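Local coordinates for maltose ABC transporter, periplasmic maltose-binding protein (Thermotoga maritima, PDB 2GHA), which binds maltotriose in the cleft between its lobes and, as a periplasmic binding protein, probably delivers it to a maltose ABC transporter, at residues A[80-85]-A[286-291]; A[112-117]-A[243-248]; A[183-188]-A[361-366]. All coordinates share one frame; numbering follows the deposited sequence.

Contact 1 of 3, residues A[80-85]-A[286-291]; sequences NFSDLK and IAKKET
The phenyl ring of F81 and the methyl of A287 meet obliquely, with CE1 of F81 and CB of A287 4.1 Å apart. One face of the ring is taken by its own segment: CA of L84 stands 3.7 Å above the ring plane, displaced toward the rim. A positive chi1 of 56° places the ring between the backbone N and the carbonyl carbon of F81, and the turn that follows folds back over it. This is a type I beta turn from F81 to L84, closed by the bond from N of L84 to O of F81 (3.0 Å). The second flat group, the carboxylate of D83, is approached by K288, whose chain crosses the aspartate at about a right angle. NZ of K288 reaches OD2 of D83 at 2.7 Å, on the syn lone pair, forming a salt bridge, and CE of K288 follows to 3.3 Å from the same OD2. The lysine leaves its backbone away from the turn and is brought round by a bend at chi2 (-62°), beyond which it runs extended.

The contact ties the loop between helices 66-71 and 89-94 to the short link between helices 275-286 and 289-298, within the solute-binding protein fold; K288 holds the N-cap position of the latter helix. The other oxygen of D83, OD1, pairs with R305, which also donates to O of A287, so that the carboxylate is shared by two cations, one at each oxygen, a setting likely to favour its ionised form. An asparagine here would probably leave K288 and R305 without the negative charge they share. Closer to the backbones, CB of D83 and CB of A287 are 4.4 Å apart, and F81 also touches T283 on helix 275-286.

Contact 2 of 3, residues A[112-117]-A[243-248]; sequences ALIYNK and YGVAPI
L113 and A246 exchange two backbone hydrogen bonds, both of 2.9 Å between N and O, and Y115 and G244 exchange two more, pairing strands 112-116 and 243-246 antiparallel; the bond from N of L113 is the most bent, at 136°. I114 with V245 and N116 with Y243 are the non-hydrogen-bonded pairs. CA-H...O contacts fill in between, among them CA of Y243 to O of Y115 at 3.0 Å.

Y115 supplies the CH-pi contact: its ring, at chi1 62°, lies back across the neighbouring strand, with CA of G244 3.9 Å from the ring centroid and over one face. The lack of a side chain at G244 lets the ring lie this close to the backbone. One water, in the ring plane at the edge, bridges OH of Y115 (2.6 Å) and O of V245.

Apolar contacts on the other face of the sheet set I114 alongside Y243, CG2 to CB 4.1 Å, while CG1 of V245 meets CB of A112.

Strand 243-246 is one of the two outermost strands of a four-stranded mixed sheet, and strand 112-116 bonds on its other side to strand 223-228. Helix 233-238 packs on I114, Y243 and V245, and helix 316-326 covers A112 and V245.

Contact 3 of 3, residues A[183-188]-A[361-366]; sequences GLANEG and ALKNAV
Apolar packing centres on the methyl of A185, which points into helix 358-373 and sits against one turn of it. CB of A185 lies 3.8 Å from CB of L362 and 3.7 Å from CG2 of V366, two residues one helical turn apart. The same V366 methyl also touches CB of L184, at 3.9 Å; it stands anti to its carbonyl carbon because chi1 of V366 is 170°, which turns this branch toward the loop. CB of A185 rests besides on the helix backbone, 3.5 Å from O of L362, an oxygen already bonded within the helix to N of V366. K363 adds its aliphatic chain on the more exposed side, where CE lies 3.6 Å from CB of A185.

Polar contact across the pair is slight. The chain of K363 starts out away from the loop, bends at chi2 (-83°) and returns alongside A185, so that NZ gives a weak hydrogen bond to O of A185 at 3.1 Å. O of L184, in contrast, is buried against the isobutyl group of L362, with both methyls of that leucine 3.6 Å away, and has no polar partner.

Beyond the two segments, helix 341-352 supplies M344, which touches both L184 and L362, and L362 also reaches I190 and V193 of helix 187-201.

The loop is the short connection from strand 181-183 to helix 187-201, whose N-cap is N186: OD1 accepts from N of A189, while ND2 is held by O of G166. Such side-chain capping is a classic way to start a helix, and here the residues just ahead of the cap dock on helix 358-373 in the helical packing of a solute-binding protein lobe.

Segments 80-85, 112-117 and 183-188 come first along the chain, then 243-248, 286-291 and 361-366, so contact 2 lies within the span bridged by contact 1 and contact 3 alternates with both. None touch: even the nearest atoms of contacts 2 and 3 are about 14 Å apart, and the centres of contacts 1 and 3 about 42 Å. Contact 1 joins a loop to an interhelical link, contact 2 two strands, contact 3 a loop to helix 358-373. The chain leaves the lobe of contact 1 for that of contacts 2 and 3, returns for 286-291 and is back by 361-366; as in periplasmic binding proteins, several crossings join the lobes around the sugar.

Contact 1 of 3, residues A[80-85]-A[286-291]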
loop_
_atom_site.group_PDB
_atom_site.type_symbol
_atom_site.label_atom_id
_atom_site.label_comp_id
_atom_site.label_asym_id
_atom_site.label_seq_id
_atom_site.Cartn_x
_atom_site.Cartn_y
_atom_site.Cartn_z
ATOM N N ASN A 80 5.972 22.549 12.315
ATOM C CA ASN A 80 7.231 21.951 12.677
ATOM C C ASN A 80 7.217 21.503 14.159
ATOM O O ASN A 80 6.551 22.101 15.013
ATOM C CB ASN A 80 8.376 22.925 12.367
ATOM C CG ASN A 80 8.493 23.263 10.854
ATOM O OD1 ASN A 80 8.002 22.542 9.965
ATOM N ND2 ASN A 80 9.158 24.377 10.564
ATOM N N PHE A 81 7.922 20.422 14.446
ATOM C CA PHE A 81 7.978 19.857 15.806
ATOM C C PHE A 81 9.375 19.275 16.027
ATOM O O PHE A 81 10.105 19.061 15.067
ATOM C CB PHE A 81 6.867 18.804 16.006
ATOM C CG PHE A 81 6.895 17.672 14.998
ATOM C CD1 PHE A 81 7.424 16.425 15.350
ATOM C CD2 PHE A 81 6.419 17.868 13.696
ATOM C CE1 PHE A 81 7.466 15.393 14.404
ATOM C CE2 PHE A 81 6.457 16.843 12.753
ATOM C CZ PHE A 81 6.977 15.608 13.115
ATOM N N SER A 82 9.744 19.052 17.284
ATOM C CA SER A 82 11.112 18.685 17.637
ATOM C C SER A 82 11.596 17.419 16.957
ATOM O O SER A 82 12.745 17.328 16.591
ATOM C CB SER A 82 11.288 18.578 19.147
ATOM O OG SER A 82 10.420 17.618 19.715
ATOM N N ASP A 83 10.712 16.443 16.788
ATOM C CA ASP A 83 11.116 15.177 16.187
ATOM C C ASP A 83 11.107 15.172 14.639
ATOM O O ASP A 83 11.461 14.168 14.036
ATOM C CB ASP A 83 10.250 14.045 16.727
ATOM C CG ASP A 83 10.642 13.646 18.127
ATOM O OD1 ASP A 83 11.536 12.800 18.274
ATOM O OD2 ASP A 83 10.041 14.164 19.079
ATOM N N LEU A 84 10.748 16.279 14.001
ATOM C CA LEU A 84 10.680 16.304 12.523
ATOM C C LEU A 84 11.977 15.799 11.887
ATOM O O LEU A 84 11.941 15.013 10.931
ATOM C CB LEU A 84 10.364 17.712 12.043
ATOM C CG LEU A 84 10.281 18.003 10.544
ATOM C CD1 LEU A 84 9.097 17.267 9.970
ATOM C CD2 LEU A 84 10.189 19.503 10.260
ATOM N N LYS A 85 13.110 16.258 12.413
ATOM C CA LYS A 85 14.408 15.917 11.876
ATOM C C LYS A 85 14.652 14.410 11.856
ATOM O O LYS A 85 15.478 13.941 11.085
ATOM C CB LYS A 85 15.530 16.579 12.681
ATOM C CG LYS A 85 15.648 16.066 14.138
ATOM C CD LYS A 85 16.849 16.674 14.856
ATOM C CE LYS A 85 17.107 16.083 16.257
ATOM N NZ LYS A 85 17.581 14.648 16.267
ATOM N N ILE A 286 3.256 9.846 19.542
ATOM C CA ILE A 286 3.311 8.883 18.430
ATOM C C ILE A 286 4.657 8.964 17.721
ATOM O O ILE A 286 5.231 7.936 17.362
ATOM C CB ILE A 286 2.103 9.042 17.474
ATOM C CG1 ILE A 286 0.810 8.687 18.211
ATOM C CG2 ILE A 286 2.263 8.225 16.216
ATOM C CD1 ILE A 286 0.748 7.273 18.720
ATOM N N ALA A 287 5.174 10.179 17.565
ATOM C CA ALA A 287 6.379 10.409 16.769
ATOM C C ALA A 287 7.685 9.969 17.426
ATOM O O ALA A 287 8.736 9.966 16.758
ATOM C CB ALA A 287 6.475 11.893 16.367
ATOM N N LYS A 288 7.667 9.624 18.704
ATOM C CA LYS A 288 8.883 9.333 19.430
ATOM C C LYS A 288 9.464 8.005 18.993
ATOM O O LYS A 288 8.768 7.168 18.456
ATOM C CB LYS A 288 8.636 9.301 20.934
ATOM C CG LYS A 288 8.149 10.602 21.498
ATOM C CD LYS A 288 9.146 11.740 21.310
ATOM C CE LYS A 288 8.633 13.075 21.846
ATOM N NZ LYS A 288 9.731 14.118 21.742
ATOM N N LYS A 289 10.769 7.847 19.220
ATOM C CA LYS A 289 11.500 6.646 18.839
ATOM C C LYS A 289 10.884 5.353 19.367
ATOM O O LYS A 289 10.613 4.424 18.586
ATOM C CB LYS A 289 12.953 6.713 19.310
ATOM C CG LYS A 289 13.769 5.520 18.878
ATOM C CD LYS A 289 15.272 5.773 19.098
ATOM C CE LYS A 289 15.637 6.000 20.538
ATOM N NZ LYS A 289 17.115 5.866 20.783
ATOM N N GLU A 290 10.716 5.246 20.680
ATOM C CA GLU A 290 10.087 4.035 21.220
ATOM C C GLU A 290 8.703 3.797 20.614
ATOM O O GLU A 290 8.367 2.652 20.291
ATOM C CB GLU A 290 9.940 4.076 22.742
ATOM C CG GLU A 290 11.202 3.674 23.497
ATOM C CD GLU A 290 10.909 3.423 24.946
ATOM O OE1 GLU A 290 10.133 2.467 25.204
ATOM O OE2 GLU A 290 11.410 4.216 25.787
ATOM N N THR A 291 7.884 4.845 20.475
ATOM C CA THR A 291 6.513 4.643 20.000
ATOM C C THR A 291 6.501 4.140 18.561
ATOM O O THR A 291 5.777 3.226 18.199
ATOM C CB THR A 291 5.674 5.931 20.147
ATOM O OG1 THR A 291 5.962 6.476 21.440
ATOM C CG2 THR A 291 4.157 5.617 20.048
#

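Contact 2 of 3, residues A[112-117]-A[243-248]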
loop_
_atom_site.group_PDB
_atom_site.type_symbol
_atom_site.label_atom_id
_atom_site.label_comp_id
_atom_site.label_asym_id
_atom_site.label_seq_id
_atom_site.Cartn_x
_atom_site.Cartn_y
_atom_site.Cartn_z
ATOM N N ALA A 112 5.766 -7.387 -2.714
ATOM C CA ALA A 112 6.904 -8.238 -3.018
ATOM C C ALA A 112 6.370 -9.658 -3.152
ATOM O O ALA A 112 5.189 -9.895 -2.933
ATOM C CB ALA A 112 7.913 -8.145 -1.929
ATOM N N LEU A 113 7.244 -10.576 -3.516
ATOM C CA LEU A 113 6.917 -11.983 -3.500
ATOM C C LEU A 113 7.023 -12.506 -2.080
ATOM O O LEU A 113 8.096 -12.441 -1.457
ATOM C CB LEU A 113 7.887 -12.773 -4.377
ATOM C CG LEU A 113 7.494 -14.233 -4.640
ATOM C CD1 LEU A 113 6.344 -14.309 -5.625
ATOM C CD2 LEU A 113 8.729 -14.995 -5.150
ATOM N N ILE A 114 5.922 -13.045 -1.573
ATOM C CA ILE A 114 5.924 -13.710 -0.281
ATOM C C ILE A 114 5.688 -15.164 -0.607
ATOM O O ILE A 114 4.758 -15.504 -1.349
ATOM C CB ILE A 114 4.834 -13.129 0.663
ATOM C CG1 ILE A 114 5.038 -11.617 0.782
ATOM C CG2 ILE A 114 4.897 -13.805 2.060
ATOM C CD1 ILE A 114 3.933 -10.935 1.570
ATOM N N TYR A 115 6.538 -16.036 -0.071
ATOM C CA TYR A 115 6.474 -17.445 -0.462
ATOM C C TYR A 115 6.541 -18.350 0.765
ATOM O O TYR A 115 7.126 -17.992 1.792
ATOM C CB TYR A 115 7.549 -17.760 -1.502
ATOM C CG TYR A 115 8.955 -17.567 -1.016
ATOM C CD1 TYR A 115 9.716 -18.648 -0.593
ATOM C CD2 TYR A 115 9.531 -16.302 -0.960
ATOM C CE1 TYR A 115 11.010 -18.483 -0.127
ATOM C CE2 TYR A 115 10.833 -16.120 -0.484
ATOM C CZ TYR A 115 11.576 -17.216 -0.071
ATOM O OH TYR A 115 12.863 -16.993 0.407
ATOM N N ASN A 116 5.842 -19.473 0.688
ATOM C CA ASN A 116 5.774 -20.447 1.752
ATOM C C ASN A 116 6.874 -21.455 1.483
ATOM O O ASN A 116 6.808 -22.206 0.503
ATOM C CB ASN A 116 4.383 -21.089 1.775
ATOM C CG ASN A 116 4.182 -22.108 2.926
ATOM O OD1 ASN A 116 5.123 -22.770 3.369
ATOM N ND2 ASN A 116 2.935 -22.246 3.384
ATOM N N LYS A 117 7.862 -21.478 2.371
ATOM C CA LYS A 117 9.055 -22.299 2.189
ATOM C C LYS A 117 8.745 -23.802 2.238
ATOM O O LYS A 117 9.562 -24.612 1.772
ATOM C CB LYS A 117 10.128 -21.912 3.219
ATOM C CG LYS A 117 10.701 -20.516 3.015
ATOM C CD LYS A 117 11.652 -20.160 4.123
ATOM C CE LYS A 117 12.213 -18.736 3.982
ATOM N NZ LYS A 117 13.108 -18.384 5.116
ATOM N N TYR A 243 7.433 -18.435 5.996
ATOM C CA TYR A 243 7.437 -17.675 4.763
ATOM C C TYR A 243 8.796 -16.994 4.571
ATOM O O TYR A 243 9.548 -16.765 5.531
ATOM C CB TYR A 243 6.305 -16.603 4.766
ATOM C CG TYR A 243 6.557 -15.577 5.829
ATOM C CD1 TYR A 243 7.355 -14.464 5.568
ATOM C CD2 TYR A 243 6.096 -15.763 7.131
ATOM C CE1 TYR A 243 7.670 -13.568 6.572
ATOM C CE2 TYR A 243 6.407 -14.862 8.135
ATOM C CZ TYR A 243 7.192 -13.771 7.852
ATOM O OH TYR A 243 7.490 -12.851 8.867
ATOM N N GLY A 244 9.078 -16.639 3.327
ATOM C CA GLY A 244 10.131 -15.679 2.998
ATOM C C GLY A 244 9.568 -14.540 2.154
ATOM O O GLY A 244 8.440 -14.633 1.629
ATOM N N VAL A 245 10.383 -13.494 2.029
ATOM C CA VAL A 245 10.096 -12.317 1.228
ATOM C C VAL A 245 11.228 -12.068 0.243
ATOM O O VAL A 245 12.392 -12.062 0.620
ATOM C CB VAL A 245 9.958 -11.087 2.123
ATOM C CG1 VAL A 245 9.652 -9.870 1.296
ATOM C CG2 VAL A 245 8.853 -11.336 3.146
ATOM N N ALA A 246 10.888 -11.840 -1.015
ATOM C CA ALA A 246 11.870 -11.621 -2.053
ATOM C C ALA A 246 11.280 -10.621 -3.033
ATOM O O ALA A 246 10.073 -10.452 -3.052
ATOM C CB ALA A 246 12.142 -12.929 -2.745
ATOM N N PRO A 247 12.109 -9.950 -3.855
ATOM C CA PRO A 247 11.501 -9.130 -4.889
ATOM C C PRO A 247 10.622 -9.968 -5.803
ATOM O O PRO A 247 10.829 -11.186 -5.946
ATOM C CB PRO A 247 12.712 -8.586 -5.673
ATOM C CG PRO A 247 13.834 -8.674 -4.730
ATOM C CD PRO A 247 13.586 -9.905 -3.920
ATOM N N ILE A 248 9.648 -9.327 -6.426
ATOM C CA ILE A 248 8.851 -9.980 -7.460
ATOM C C ILE A 248 9.884 -10.449 -8.489
ATOM O O ILE A 248 10.828 -9.721 -8.767
ATOM C CB ILE A 248 7.846 -8.996 -8.068
ATOM C CG1 ILE A 248 6.840 -8.548 -7.001
ATOM C CG2 ILE A 248 7.117 -9.619 -9.269
ATOM C CD1 ILE A 248 6.047 -7.364 -7.361
HETATM O O HOH W 1 13.786 -14.601 0.433
#

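Contact 3 of 3, residues A[183-188]-A[361-366]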
loop_
_atom_site.group_PDB
_atom_site.type_symbol
_atom_site.label_atom_id
_atom_site.label_comp_id
_atom_site.label_asym_id
_atom_site.label_seq_id
_atom_site.Cartn_x
_atom_site.Cartn_y
_atom_site.Cartn_z
ATOM N N GLY A 183 0.438 7.442 -18.978
ATOM C CA GLY A 183 1.187 6.339 -19.638
ATOM C C GLY A 183 0.647 4.933 -19.391
ATOM O O GLY A 183 1.362 3.959 -19.530
ATOM N N LEU A 184 -0.624 4.830 -19.045
ATOM C CA LEU A 184 -1.188 3.546 -18.631
ATOM C C LEU A 184 -1.778 2.733 -19.792
ATOM O O LEU A 184 -2.347 1.650 -19.588
ATOM C CB LEU A 184 -2.231 3.767 -17.547
ATOM C CG LEU A 184 -1.649 4.371 -16.268
ATOM C CD1 LEU A 184 -2.769 4.776 -15.340
ATOM C CD2 LEU A 184 -0.655 3.424 -15.570
ATOM N N ALA A 185 -1.613 3.246 -21.011
ATOM C CA ALA A 185 -1.974 2.510 -22.217
ATOM C C ALA A 185 -0.869 2.605 -23.256
ATOM O O ALA A 185 -1.116 2.388 -24.455
ATOM C CB ALA A 185 -3.298 3.019 -22.774
ATOM N N ASN A 186 0.350 2.918 -22.811
ATOM C CA ASN A 186 1.491 2.923 -23.715
ATOM C C ASN A 186 1.975 1.490 -23.951
ATOM O O ASN A 186 1.402 0.540 -23.409
ATOM C CB ASN A 186 2.599 3.869 -23.240
ATOM C CG ASN A 186 3.381 3.362 -22.037
ATOM O OD1 ASN A 186 3.256 2.213 -21.602
ATOM N ND2 ASN A 186 4.227 4.236 -21.501
ATOM N N GLU A 187 2.992 1.326 -24.795
ATOM C CA GLU A 187 3.433 -0.016 -25.199
ATOM C C GLU A 187 3.887 -0.889 -24.005
ATOM O O GLU A 187 3.618 -2.104 -23.970
ATOM C CB GLU A 187 4.533 0.091 -26.269
ATOM C CG GLU A 187 4.036 0.662 -27.610
ATOM C CD GLU A 187 4.108 2.208 -27.727
ATOM O OE1 GLU A 187 3.766 2.950 -26.758
ATOM O OE2 GLU A 187 4.495 2.687 -28.825
ATOM N N GLY A 188 4.570 -0.266 -23.043
ATOM C CA GLY A 188 4.997 -0.924 -21.826
ATOM C C GLY A 188 3.819 -1.357 -20.961
ATOM O O GLY A 188 3.795 -2.462 -20.437
ATOM N N ALA A 361 -9.039 -2.205 -23.503
ATOM C CA ALA A 361 -9.358 -1.935 -22.109
ATOM C C ALA A 361 -8.507 -0.775 -21.595
ATOM O O ALA A 361 -9.024 0.120 -20.922
ATOM C CB ALA A 361 -9.147 -3.157 -21.277
ATOM N N LEU A 362 -7.215 -0.763 -21.915
ATOM C CA LEU A 362 -6.344 0.265 -21.355
ATOM C C LEU A 362 -6.550 1.615 -22.041
ATOM O O LEU A 362 -6.512 2.661 -21.403
ATOM C CB LEU A 362 -4.875 -0.131 -21.454
ATOM C CG LEU A 362 -4.432 -1.335 -20.609
ATOM C CD1 LEU A 362 -2.992 -1.605 -20.902
ATOM C CD2 LEU A 362 -4.661 -1.098 -19.111
ATOM N N LYS A 363 -6.794 1.599 -23.350
ATOM C CA LYS A 363 -7.048 2.849 -24.041
ATOM C C LYS A 363 -8.300 3.497 -23.487
ATOM O O LYS A 363 -8.288 4.688 -23.236
ATOM C CB LYS A 363 -7.104 2.636 -25.550
ATOM C CG LYS A 363 -5.745 2.252 -26.101
ATOM C CD LYS A 363 -4.895 3.489 -26.346
ATOM C CE LYS A 363 -3.408 3.188 -26.404
ATOM N NZ LYS A 363 -2.697 4.479 -26.122
ATOM N N ASN A 364 -9.357 2.713 -23.247
ATOM C CA ASN A 364 -10.600 3.240 -22.657
ATOM C C ASN A 364 -10.378 3.746 -21.224
ATOM O O ASN A 364 -10.961 4.749 -20.812
ATOM C CB ASN A 364 -11.701 2.177 -22.673
ATOM C CG ASN A 364 -12.217 1.888 -24.072
ATOM O OD1 ASN A 364 -11.958 2.653 -25.010
ATOM N ND2 ASN A 364 -12.937 0.769 -24.226
ATOM N N ALA A 365 -9.581 3.011 -20.455
ATOM C CA ALA A 365 -9.264 3.428 -19.094
ATOM C C ALA A 365 -8.645 4.809 -19.106
ATOM O O ALA A 365 -9.039 5.670 -18.319
ATOM C CB ALA A 365 -8.334 2.444 -18.427
ATOM N N VAL A 366 -7.651 5.015 -19.963
ATOM C CA VAL A 366 -6.987 6.311 -20.028
ATOM C C VAL A 366 -7.955 7.437 -20.461
ATOM O O VAL A 366 -7.909 8.535 -19.914
ATOM C CB VAL A 366 -5.710 6.248 -20.886
ATOM C CG1 VAL A 366 -5.169 7.627 -21.138
ATOM C CG2 VAL A 366 -4.664 5.374 -20.205
#